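Local coordinates for putative aminooxidase (Propionibacterium acnes, PDB 2BA9), which probably isomerises polyunsaturated fatty acids, producing conjugated linoleic acid from linoleic acid, with a bound flavin-adenine dinucleotide, at residues V283-V288 / K361-Q366; E139-P144 / V176-V181; D68-I73 / E410-S415. All coordinates share one frame; numbering follows the deposited sequence.

Interaction 1: V283-V288 / K361-Q366; sequences VDACLV and KIIEEQ
Asp-284 and Glu-365 are matched across the strands as a non-hydrogen-bonded pair, their side chains side by side on one face. The Glu-365 chain starts at CB, 3.7 Å from Asp-284 OD1. With CG anti to the backbone N (chi1 -167°), CG passes 3.3 Å from that same OD1 and also nears the carbonyl oxygen of Val-283. The chain then runs on extended to CD, and OE2 ends 2.6 Å from Asp-284 OD1, unusually close for two acid oxygens. Glu-365 OE1 makes a salt bridge to Arg-345 of helix 341-355; the Asp-284 and Glu-365 carboxylate planes stand 83° apart. The backbones form an antiparallel ladder at the edge of the mixed sheet, with a beta bulge in 361-366, where Ile-363 is the extra residue opposite Ala-285 and Cys-286. There Ile-363 N reaches Ala-285 O at 3.0 Å, a bent bond (145° at the hydrogen), whereas Ala-285 N meets Glu-364 O almost straight. Ile-362, on the same face as Asp-284, lays CG2 3.4 Å from Asp-284 OD1, and its CG1 touches Cys-286 SG. On the opposite face Leu-287 CG meets Ile-363 CG2, and Val-283 touches the bound flavin-adenine dinucleotide.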
loop_
_atom_site.group_PDB
_atom_site.type_symbol
_atom_site.label_atom_id
_atom_site.label_comp_id
_atom_site.label_asym_id
_atom_site.label_seq_id
_atom_site.Cartn_x
_atom_site.Cartn_y
_atom_site.Cartn_z
ATOM N N VAL A 283 -7.017 8.872 7.478
ATOM C CA VAL A 283 -6.421 10.130 7.065
ATOM C C VAL A 283 -7.462 11.209 7.285
ATOM O O VAL A 283 -8.635 11.020 6.980
ATOM C CB VAL A 283 -6.021 10.102 5.584
ATOM C CG1 VAL A 283 -5.338 11.413 5.169
ATOM C CG2 VAL A 283 -5.132 8.891 5.306
ATOM N N ASP A 284 -7.018 12.330 7.844
ATOM C CA ASP A 284 -7.847 13.506 7.988
ATOM C C ASP A 284 -7.130 14.652 7.313
ATOM O O ASP A 284 -5.958 14.901 7.602
ATOM C CB ASP A 284 -8.062 13.842 9.462
ATOM C CG ASP A 284 -8.999 12.896 10.144
ATOM O OD1 ASP A 284 -10.152 13.304 10.378
ATOM O OD2 ASP A 284 -8.585 11.765 10.474
ATOM N N ALA A 285 -7.836 15.334 6.414
ATOM C CA ALA A 285 -7.316 16.521 5.732
ATOM C C ALA A 285 -7.736 17.736 6.534
ATOM O O ALA A 285 -8.927 17.970 6.709
ATOM C CB ALA A 285 -7.833 16.607 4.273
ATOM N N CYS A 286 -6.746 18.489 7.020
ATOM C CA CYS A 286 -6.946 19.541 8.021
ATOM C C CYS A 286 -6.541 20.932 7.539
ATOM O O CYS A 286 -5.531 21.080 6.887
ATOM C CB CYS A 286 -6.138 19.220 9.283
ATOM S SG CYS A 286 -6.534 17.647 10.076
ATOM N N LEU A 287 -7.363 21.928 7.843
ATOM C CA LEU A 287 -6.939 23.317 7.885
ATOM C C LEU A 287 -6.431 23.524 9.299
ATOM O O LEU A 287 -7.091 23.143 10.256
ATOM C CB LEU A 287 -8.099 24.272 7.579
ATOM C CG LEU A 287 -8.740 24.072 6.205
ATOM C CD1 LEU A 287 -9.857 25.108 5.920
ATOM C CD2 LEU A 287 -7.671 24.119 5.144
ATOM N N VAL A 288 -5.243 24.106 9.423
ATOM C CA VAL A 288 -4.613 24.289 10.722
ATOM C C VAL A 288 -4.414 25.787 11.004
ATOM O O VAL A 288 -4.238 26.592 10.083
ATOM C CB VAL A 288 -3.248 23.478 10.829
ATOM C CG1 VAL A 288 -3.475 21.969 10.644
ATOM C CG2 VAL A 288 -2.209 23.959 9.835
ATOM N N LYS A 361 -10.315 23.057 11.096
ATOM C CA LYS A 361 -11.292 22.304 10.341
ATOM C C LYS A 361 -10.711 21.023 9.762
ATOM O O LYS A 361 -9.585 21.020 9.322
ATOM C CB LYS A 361 -11.798 23.167 9.194
ATOM C CG LYS A 361 -13.142 22.741 8.668
ATOM C CD LYS A 361 -14.284 23.202 9.562
ATOM C CE LYS A 361 -14.547 24.716 9.445
ATOM N NZ LYS A 361 -14.241 25.299 8.127
ATOM N N ILE A 362 -11.514 19.953 9.760
ATOM C CA ILE A 362 -11.254 18.739 8.974
ATOM C C ILE A 362 -12.257 18.734 7.822
ATOM O O ILE A 362 -13.479 18.576 8.041
ATOM C CB ILE A 362 -11.440 17.422 9.781
ATOM C CG1 ILE A 362 -10.521 17.367 11.010
ATOM C CG2 ILE A 362 -11.134 16.230 8.902
ATOM C CD1 ILE A 362 -11.011 16.415 12.102
ATOM N N ILE A 363 -11.756 18.924 6.604
ATOM C CA ILE A 363 -12.627 19.039 5.425
ATOM C C ILE A 363 -12.885 17.675 4.768
ATOM O O ILE A 363 -13.869 17.517 4.052
ATOM C CB ILE A 363 -12.079 20.065 4.366
ATOM C CG1 ILE A 363 -10.800 19.552 3.690
ATOM C CG2 ILE A 363 -11.841 21.455 5.025
ATOM C CD1 ILE A 363 -10.485 20.213 2.333
ATOM N N GLU A 364 -12.010 16.702 5.021
ATOM C CA GLU A 364 -12.186 15.331 4.534
ATOM C C GLU A 364 -11.541 14.285 5.461
ATOM O O GLU A 364 -10.430 14.461 5.957
ATOM C CB GLU A 364 -11.618 15.179 3.115
ATOM C CG GLU A 364 -12.102 13.946 2.384
ATOM C CD GLU A 364 -11.492 13.757 0.983
ATOM O OE1 GLU A 364 -10.905 14.702 0.409
ATOM O OE2 GLU A 364 -11.608 12.634 0.459
ATOM N N GLU A 365 -12.257 13.186 5.656
ATOM C CA GLU A 365 -11.775 12.046 6.420
ATOM C C GLU A 365 -12.038 10.761 5.676
ATOM O O GLU A 365 -13.121 10.577 5.103
ATOM C CB GLU A 365 -12.472 11.959 7.769
ATOM C CG GLU A 365 -11.803 10.991 8.702
ATOM C CD GLU A 365 -12.483 10.930 10.021
ATOM O OE1 GLU A 365 -13.516 10.230 10.101
ATOM O OE2 GLU A 365 -12.004 11.601 10.968
ATOM N N GLN A 366 -11.049 9.871 5.708
ATOM C CA GLN A 366 -11.170 8.553 5.098
ATOM C C GLN A 366 -10.493 7.511 5.957
ATOM O O GLN A 366 -9.322 7.680 6.285
ATOM C CB GLN A 366 -10.491 8.555 3.726
ATOM C CG GLN A 366 -10.613 7.244 2.974
ATOM C CD GLN A 366 -11.972 7.020 2.416
ATOM O OE1 GLN A 366 -12.477 7.835 1.641
ATOM N NE2 GLN A 366 -12.580 5.905 2.781
#

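Interaction 2: E139-P144 / V176-V181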
loop_
_atom_site.group_PDB
_atom_site.type_symbol
_atom_site.label_atom_id
_atom_site.label_comp_id
_atom_site.label_asym_id
_atom_site.label_seq_id
_atom_site.Cartn_x
_atom_site.Cartn_y
_atom_site.Cartn_z
ATOM N N GLU A 139 12.813 -19.066 6.113
ATOM C CA GLU A 139 11.867 -19.216 7.230
ATOM C C GLU A 139 11.892 -18.036 8.212
ATOM O O GLU A 139 10.853 -17.638 8.763
ATOM C CB GLU A 139 12.094 -20.540 7.975
ATOM C CG GLU A 139 13.391 -20.599 8.767
ATOM C CD GLU A 139 13.860 -22.011 9.047
ATOM O OE1 GLU A 139 13.022 -22.949 9.019
ATOM O OE2 GLU A 139 15.081 -22.189 9.282
ATOM N N ASP A 140 13.075 -17.480 8.435
ATOM C CA ASP A 140 13.224 -16.361 9.360
ATOM C C ASP A 140 12.345 -15.170 8.953
ATOM O O ASP A 140 11.847 -14.449 9.804
ATOM C CB ASP A 140 14.683 -15.917 9.448
ATOM C CG ASP A 140 15.590 -16.965 10.070
ATOM O OD1 ASP A 140 15.111 -18.009 10.583
ATOM O OD2 ASP A 140 16.810 -16.735 10.025
ATOM N N LEU A 141 12.156 -14.987 7.649
ATOM C CA LEU A 141 11.368 -13.857 7.129
ATOM C C LEU A 141 9.859 -14.024 7.330
ATOM O O LEU A 141 9.082 -13.076 7.152
ATOM C CB LEU A 141 11.679 -13.649 5.642
ATOM C CG LEU A 141 13.114 -13.194 5.332
ATOM C CD1 LEU A 141 13.396 -13.343 3.853
ATOM C CD2 LEU A 141 13.322 -11.767 5.782
ATOM N N MET A 142 9.459 -15.233 7.705
ATOM C CA MET A 142 8.059 -15.550 8.002
ATOM C C MET A 142 7.638 -15.140 9.425
ATOM O O MET A 142 6.448 -15.165 9.760
ATOM C CB MET A 142 7.839 -17.045 7.795
ATOM C CG MET A 142 8.192 -17.516 6.395
ATOM S SD MET A 142 7.694 -19.206 6.088
ATOM C CE MET A 142 8.434 -19.495 4.464
ATOM N N LEU A 143 8.626 -14.763 10.240
ATOM C CA LEU A 143 8.418 -14.299 11.605
ATOM C C LEU A 143 8.038 -12.816 11.634
ATOM O O LEU A 143 8.385 -12.077 10.719
ATOM C CB LEU A 143 9.705 -14.474 12.413
ATOM C CG LEU A 143 10.126 -15.893 12.753
ATOM C CD1 LEU A 143 11.560 -15.948 13.353
ATOM C CD2 LEU A 143 9.074 -16.491 13.711
ATOM N N PRO A 144 7.344 -12.367 12.712
ATOM C CA PRO A 144 7.146 -10.923 12.855
ATOM C C PRO A 144 8.498 -10.192 12.821
ATOM O O PRO A 144 9.522 -10.746 13.269
ATOM C CB PRO A 144 6.447 -10.784 14.209
ATOM C CG PRO A 144 5.835 -12.122 14.480
ATOM C CD PRO A 144 6.732 -13.120 13.823
ATOM N N VAL A 176 3.576 -7.987 12.344
ATOM C CA VAL A 176 3.624 -8.038 10.863
ATOM C C VAL A 176 4.864 -8.792 10.392
ATOM O O VAL A 176 5.981 -8.427 10.765
ATOM C CB VAL A 176 3.635 -6.644 10.234
ATOM C CG1 VAL A 176 4.021 -6.720 8.746
ATOM C CG2 VAL A 176 2.301 -5.964 10.411
ATOM N N PRO A 177 4.682 -9.853 9.581
ATOM C CA PRO A 177 5.821 -10.669 9.143
ATOM C C PRO A 177 6.931 -9.938 8.370
ATOM O O PRO A 177 6.639 -9.067 7.529
ATOM C CB PRO A 177 5.161 -11.724 8.237
ATOM C CG PRO A 177 3.742 -11.795 8.696
ATOM C CD PRO A 177 3.398 -10.400 9.084
ATOM N N ALA A 178 8.181 -10.352 8.622
ATOM C CA ALA A 178 9.378 -9.730 8.020
ATOM C C ALA A 178 9.314 -9.598 6.491
ATOM O O ALA A 178 9.765 -8.591 5.934
ATOM C CB ALA A 178 10.640 -10.497 8.428
ATOM N N ALA A 179 8.745 -10.602 5.833
ATOM C CA ALA A 179 8.650 -10.653 4.356
ATOM C C ALA A 179 7.949 -9.440 3.732
ATOM O O ALA A 179 8.311 -8.984 2.645
ATOM C CB ALA A 179 7.930 -11.903 3.935
ATOM N N TYR A 180 6.919 -8.943 4.392
ATOM C CA TYR A 180 6.250 -7.742 3.912
ATOM C C TYR A 180 7.177 -6.538 4.059
ATOM O O TYR A 180 7.351 -5.770 3.117
ATOM C CB TYR A 180 4.934 -7.514 4.666
ATOM C CG TYR A 180 3.922 -8.609 4.446
ATOM C CD1 TYR A 180 3.341 -8.807 3.193
ATOM C CD2 TYR A 180 3.542 -9.446 5.487
ATOM C CE1 TYR A 180 2.411 -9.812 2.979
ATOM C CE2 TYR A 180 2.601 -10.453 5.291
ATOM C CZ TYR A 180 2.040 -10.642 4.034
ATOM O OH TYR A 180 1.100 -11.654 3.847
ATOM N N VAL A 181 7.801 -6.407 5.225
ATOM C CA VAL A 181 8.585 -5.207 5.546
ATOM C C VAL A 181 9.710 -5.039 4.537
ATOM O O VAL A 181 9.883 -3.954 3.971
ATOM C CB VAL A 181 9.193 -5.264 6.975
ATOM C CG1 VAL A 181 10.075 -3.999 7.256
ATOM C CG2 VAL A 181 8.069 -5.458 8.045
#
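Leu-141 and Leu-143 present their carbonyl oxygens to the first two amides of helix 178-184, N-H groups that the helix's own ladder of bonds does not reach. Ala-178 N donates to Leu-143 O at 2.7 Å in a fairly straight bond (162° at the hydrogen), the donor tilted a little from the carbonyl plane. Ala-179 N donates to Leu-141 O at 2.8 Å; it lies in the carbonyl plane on a lone pair, but the bond is bent, 135° at the hydrogen. The next amide, Tyr-180 N, is taken by Pro-177 O, the N-cap residue of the same helix. Pro-177 CA adds a CA-H...O contact to Leu-143 O, and Pro-144 CA returns one to Val-176 O at 3.5 Å, so the backbones of the two N-cap prolines are bridged by this reciprocal pair.

The side chains close in around these bonds. Ala-178 CB points at the other segment and lies 3.3 Å from Leu-141 O, while Leu-141 CD2 rests 4.0 Å from that same methyl. Of the remaining polar groups, Met-142 O accepts from Ser-376 OG, and Asp-140 OD2 is hydrogen-bonded to Tyr-125 OH. The turn leads through its N-cap Pro-144 into helix 145-151 and receives the first amides of helix 178-184 on its carbonyls, with Phe-148 of the former covering Leu-141 and Ala-178, and helix 376-380 bringing Tyr-379 against Met-142 and Ala-179.

Interaction 3: D68-I73 / E410-S415. With NA (sodium ion), chain B; FAD (flavin-adenine dinucleotide), chain D.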
loop_
_atom_site.group_PDB
_atom_site.type_symbol
_atom_site.label_atom_id
_atom_site.label_comp_id
_atom_site.label_asym_id
_atom_site.label_seq_id
_atom_site.Cartn_x
_atom_site.Cartn_y
_atom_site.Cartn_z
ATOM N N ASP A 68 10.850 1.059 -10.462
ATOM C CA ASP A 68 11.069 0.815 -11.897
ATOM C C ASP A 68 9.770 0.708 -12.705
ATOM O O ASP A 68 9.657 1.304 -13.776
ATOM C CB ASP A 68 11.932 -0.434 -12.113
ATOM C CG ASP A 68 13.438 -0.206 -11.758
ATOM O OD1 ASP A 68 13.935 0.940 -11.825
ATOM O OD2 ASP A 68 14.131 -1.194 -11.425
ATOM N N THR A 69 8.787 -0.032 -12.188
ATOM C CA THR A 69 7.521 -0.216 -12.912
ATOM C C THR A 69 6.749 1.105 -13.002
ATOM O O THR A 69 6.216 1.440 -14.054
ATOM C CB THR A 69 6.659 -1.318 -12.276
ATOM O OG1 THR A 69 7.480 -2.476 -12.038
ATOM C CG2 THR A 69 5.508 -1.700 -13.189
ATOM N N ILE A 70 6.724 1.872 -11.919
ATOM C CA ILE A 70 6.104 3.201 -11.972
ATOM C C ILE A 70 6.822 4.100 -12.980
ATOM O O ILE A 70 6.169 4.876 -13.671
ATOM C CB ILE A 70 6.013 3.905 -10.591
ATOM C CG1 ILE A 70 5.265 3.013 -9.578
ATOM C CG2 ILE A 70 5.310 5.270 -10.733
ATOM C CD1 ILE A 70 3.972 2.338 -10.130
ATOM N N GLN A 71 8.147 3.979 -13.102
ATOM C CA GLN A 71 8.870 4.714 -14.146
ATOM C C GLN A 71 8.370 4.335 -15.537
ATOM O O GLN A 71 8.181 5.206 -16.395
ATOM C CB GLN A 71 10.377 4.484 -14.063
ATOM C CG GLN A 71 11.175 5.283 -15.098
ATOM C CD GLN A 71 10.948 6.771 -14.976
ATOM O OE1 GLN A 71 11.319 7.381 -13.974
ATOM N NE2 GLN A 71 10.328 7.370 -15.994
ATOM N N GLU A 72 8.147 3.044 -15.761
ATOM C CA GLU A 72 7.579 2.574 -17.040
ATOM C C GLU A 72 6.193 3.171 -17.329
ATOM O O GLU A 72 5.854 3.465 -18.495
ATOM C CB GLU A 72 7.478 1.056 -17.059
ATOM C CG GLU A 72 8.751 0.344 -17.456
ATOM C CD GLU A 72 8.582 -1.156 -17.418
ATOM O OE1 GLU A 72 7.479 -1.643 -17.746
ATOM O OE2 GLU A 72 9.548 -1.851 -17.047
ATOM N N ILE A 73 5.408 3.323 -16.262
ATOM C CA ILE A 73 4.080 3.916 -16.337
ATOM C C ILE A 73 4.179 5.383 -16.721
ATOM O O ILE A 73 3.457 5.826 -17.615
ATOM C CB ILE A 73 3.285 3.756 -15.003
ATOM C CG1 ILE A 73 2.952 2.283 -14.751
ATOM C CG2 ILE A 73 1.998 4.569 -15.034
ATOM C CD1 ILE A 73 2.290 2.012 -13.398
ATOM N N GLU A 410 4.720 -1.988 -5.992
ATOM C CA GLU A 410 4.728 -3.431 -5.768
ATOM C C GLU A 410 3.577 -4.093 -6.494
ATOM O O GLU A 410 3.775 -5.131 -7.143
ATOM C CB GLU A 410 4.700 -3.777 -4.277
ATOM C CG GLU A 410 6.002 -3.457 -3.530
ATOM C CD GLU A 410 7.202 -4.312 -3.969
ATOM O OE1 GLU A 410 7.053 -5.537 -4.138
ATOM O OE2 GLU A 410 8.314 -3.753 -4.127
ATOM N N VAL A 411 2.386 -3.500 -6.405
ATOM C CA VAL A 411 1.211 -4.053 -7.068
ATOM C C VAL A 411 1.304 -3.964 -8.599
ATOM O O VAL A 411 0.911 -4.899 -9.290
ATOM C CB VAL A 411 -0.128 -3.426 -6.576
ATOM C CG1 VAL A 411 -0.242 -3.510 -5.033
ATOM C CG2 VAL A 411 -0.292 -2.021 -7.074
ATOM N N CYS A 412 1.814 -2.850 -9.117
ATOM C CA CYS A 412 1.954 -2.676 -10.561
ATOM C C CYS A 412 2.999 -3.658 -11.103
ATOM O O CYS A 412 2.774 -4.305 -12.120
ATOM C CB CYS A 412 2.346 -1.239 -10.908
ATOM S SG CYS A 412 1.058 -0.002 -10.569
ATOM N N HIS A 413 4.131 -3.758 -10.405
ATOM C CA HIS A 413 5.201 -4.734 -10.718
ATOM C C HIS A 413 4.673 -6.184 -10.704
ATOM O O HIS A 413 4.983 -7.001 -11.594
ATOM C CB HIS A 413 6.352 -4.538 -9.720
ATOM C CG HIS A 413 7.598 -5.309 -10.035
ATOM N ND1 HIS A 413 8.681 -5.335 -9.182
ATOM C CD2 HIS A 413 7.925 -6.106 -11.078
ATOM C CE1 HIS A 413 9.628 -6.094 -9.697
ATOM N NE2 HIS A 413 9.196 -6.572 -10.849
ATOM N N TYR A 414 3.841 -6.498 -9.717
ATOM C CA TYR A 414 3.193 -7.802 -9.676
ATOM C C TYR A 414 2.248 -8.006 -10.869
ATOM O O TYR A 414 2.228 -9.090 -11.462
ATOM C CB TYR A 414 2.430 -8.004 -8.362
ATOM C CG TYR A 414 1.939 -9.425 -8.180
ATOM C CD1 TYR A 414 2.648 -10.332 -7.409
ATOM C CD2 TYR A 414 0.771 -9.864 -8.797
ATOM C CE1 TYR A 414 2.208 -11.640 -7.256
ATOM C CE2 TYR A 414 0.322 -11.162 -8.644
ATOM C CZ TYR A 414 1.046 -12.042 -7.872
ATOM O OH TYR A 414 0.609 -13.324 -7.715
ATOM N N SER A 415 1.455 -6.986 -11.207
ATOM C CA SER A 415 0.575 -7.072 -12.392
ATOM C C SER A 415 1.367 -7.325 -13.705
ATOM O O SER A 415 1.048 -8.239 -14.475
ATOM C CB SER A 415 -0.319 -5.825 -12.513
ATOM O OG SER A 415 -1.505 -5.949 -11.718
HETATM NA NA NA B . 10.550 -4.267 -3.724
HETATM P PA FAD D . -6.406 0.044 -4.487
HETATM O O1A FAD D . -5.486 1.219 -4.641
HETATM O O2A FAD D . -7.151 -0.071 -3.173
HETATM O O5B FAD D . -7.522 0.117 -5.633
HETATM C C5B FAD D . -8.456 -0.934 -5.698
HETATM C C4B FAD D . -9.563 -0.585 -6.670
HETATM O O4B FAD D . -10.465 -1.672 -6.744
HETATM C C3B FAD D . -10.335 0.662 -6.236
HETATM O O3B FAD D . -10.375 1.595 -7.292
HETATM C C2B FAD D . -11.694 0.125 -5.855
HETATM O O2B FAD D . -12.737 1.091 -5.997
HETATM C C1B FAD D . -11.773 -1.149 -6.715
HETATM N N9A FAD D . -12.748 -2.094 -6.144
HETATM C C8A FAD D . -12.789 -2.583 -4.855
HETATM N N7A FAD D . -13.866 -3.410 -4.734
HETATM C C5A FAD D . -14.510 -3.454 -5.933
HETATM C C6A FAD D . -15.669 -4.117 -6.384
HETATM N N6A FAD D . -16.141 -5.193 -5.674
HETATM N N1A FAD D . -16.052 -3.967 -7.712
HETATM C C2A FAD D . -15.353 -3.133 -8.574
HETATM N N3A FAD D . -14.216 -2.481 -8.116
HETATM C C4A FAD D . -13.812 -2.619 -6.822
HETATM N N1 FAD D . 1.940 3.483 -1.807
HETATM C C2 FAD D . 3.255 3.745 -2.135
HETATM O O2 FAD D . 3.796 3.120 -3.047
HETATM N N3 FAD D . 3.965 4.689 -1.420
HETATM C C4 FAD D . 3.357 5.390 -0.400
HETATM O O4 FAD D . 4.019 6.245 0.210
HETATM C C4X FAD D . 2.021 5.136 -0.075
HETATM N N5 FAD D . 1.384 5.804 0.957
HETATM C C5X FAD D . 0.026 5.677 1.178
HETATM C C6 FAD D . -0.615 6.468 2.129
HETATM C C7 FAD D . -1.991 6.356 2.312
HETATM C C7M FAD D . -2.651 7.236 3.335
HETATM C C8 FAD D . -2.721 5.445 1.554
HETATM C C8M FAD D . -4.202 5.283 1.715
HETATM C C9 FAD D . -2.070 4.655 0.609
HETATM C C9A FAD D . -0.692 4.752 0.416
HETATM N N10 FAD D . -0.010 3.950 -0.518
HETATM C C10 FAD D . 1.315 4.187 -0.807
HETATM C "C1'" FAD D . -0.571 2.639 -0.956
HETATM C "C2'" FAD D . -1.093 2.691 -2.387
HETATM O "O2'" FAD D . -1.926 3.824 -2.611
HETATM C "C3'" FAD D . -1.845 1.395 -2.645
HETATM O "O3'" FAD D . -1.021 0.288 -2.271
HETATM C "C4'" FAD D . -2.270 1.293 -4.101
HETATM O "O4'" FAD D . -3.299 2.227 -4.405
HETATM C "C5'" FAD D . -2.709 -0.138 -4.376
HETATM O "O5'" FAD D . -3.388 -0.207 -5.598
HETATM P P FAD D . -4.427 -1.419 -5.878
HETATM O O1P FAD D . -5.084 -1.248 -7.236
HETATM O O2P FAD D . -3.676 -2.700 -5.765
HETATM O O3P FAD D . -5.572 -1.302 -4.759
HETATM O O HOH W 1 9.668 -6.482 -4.082
HETATM O O HOH W 2 11.017 -2.245 -2.643
HETATM O O HOH W 3 12.407 -4.995 -2.992
#
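Helices 68-77 and 408-423 pass Thr-69 over His-413 with their local axes 8.7 Å apart at closest approach and 78° between their directions, the CA atoms of these two residues being 5.5 Å apart. Thr-69 points toward the other helix and uses both branches. Its OG1 lies 3.3 Å from His-413 CB and comes obliquely to the imidazole, the two side chains crossing at about a right angle. CG2, anti to the backbone N, sits over the backbone between Cys-412 and His-413, 3.8 Å from Cys-412 C.

Beside this, the Cys-412 sulphur is gripped by two methyl tips from one helix: Ile-73 CD1 at 3.7 Å and Ile-70 CD1 at 3.8 Å. Phe-209 of helix 204-215 and Ala-20 of helix 16-28 also pack on Cys-412. A polar tie is added by Asp-409, whose OD1 takes the amide of Ile-70.

The same stretch of helix serves two bound groups. Glu-410, with chi2 at -66° turning CD aside, sends OE2 2.3 Å to the sodium ion, which is completed by three waters and Lys-183 O; OE1 accepts from one of those waters and from Asn-131 ND2. Val-411 brings CG1 3.6 Å from FAD O2P, placing this C-terminal helix against the pyrophosphate of the dinucleotide, and Phe-408 N at its start is hydrogen-bonded to FAD, consistent with the Rossmann-type fold of the flavin-containing amine oxidoreductase family.

How the interactions relate
Interaction 3 joins residues 68-73, early in the chain, to 410-415, in its last helix, and both other contacts are nested inside the long loop it closes. Within that loop interaction 2 is complete before interaction 1 opens. Interactions 2 and 3 come closest, about 7 Å between nearest atoms, without touching; interaction 1 lies on the opposite side of the chain's centre from each, about 17 Å from either between nearest atoms. The flavin-adenine dinucleotide spans interactions 1 and 3: Val-283 on the mixed sheet and Val-411 on helix 408-423 both line its pocket. Interaction 2 belongs instead to a helical region, and helix 178-184, which it starts, carries Lys-183 to the sodium ion shared with Glu-410.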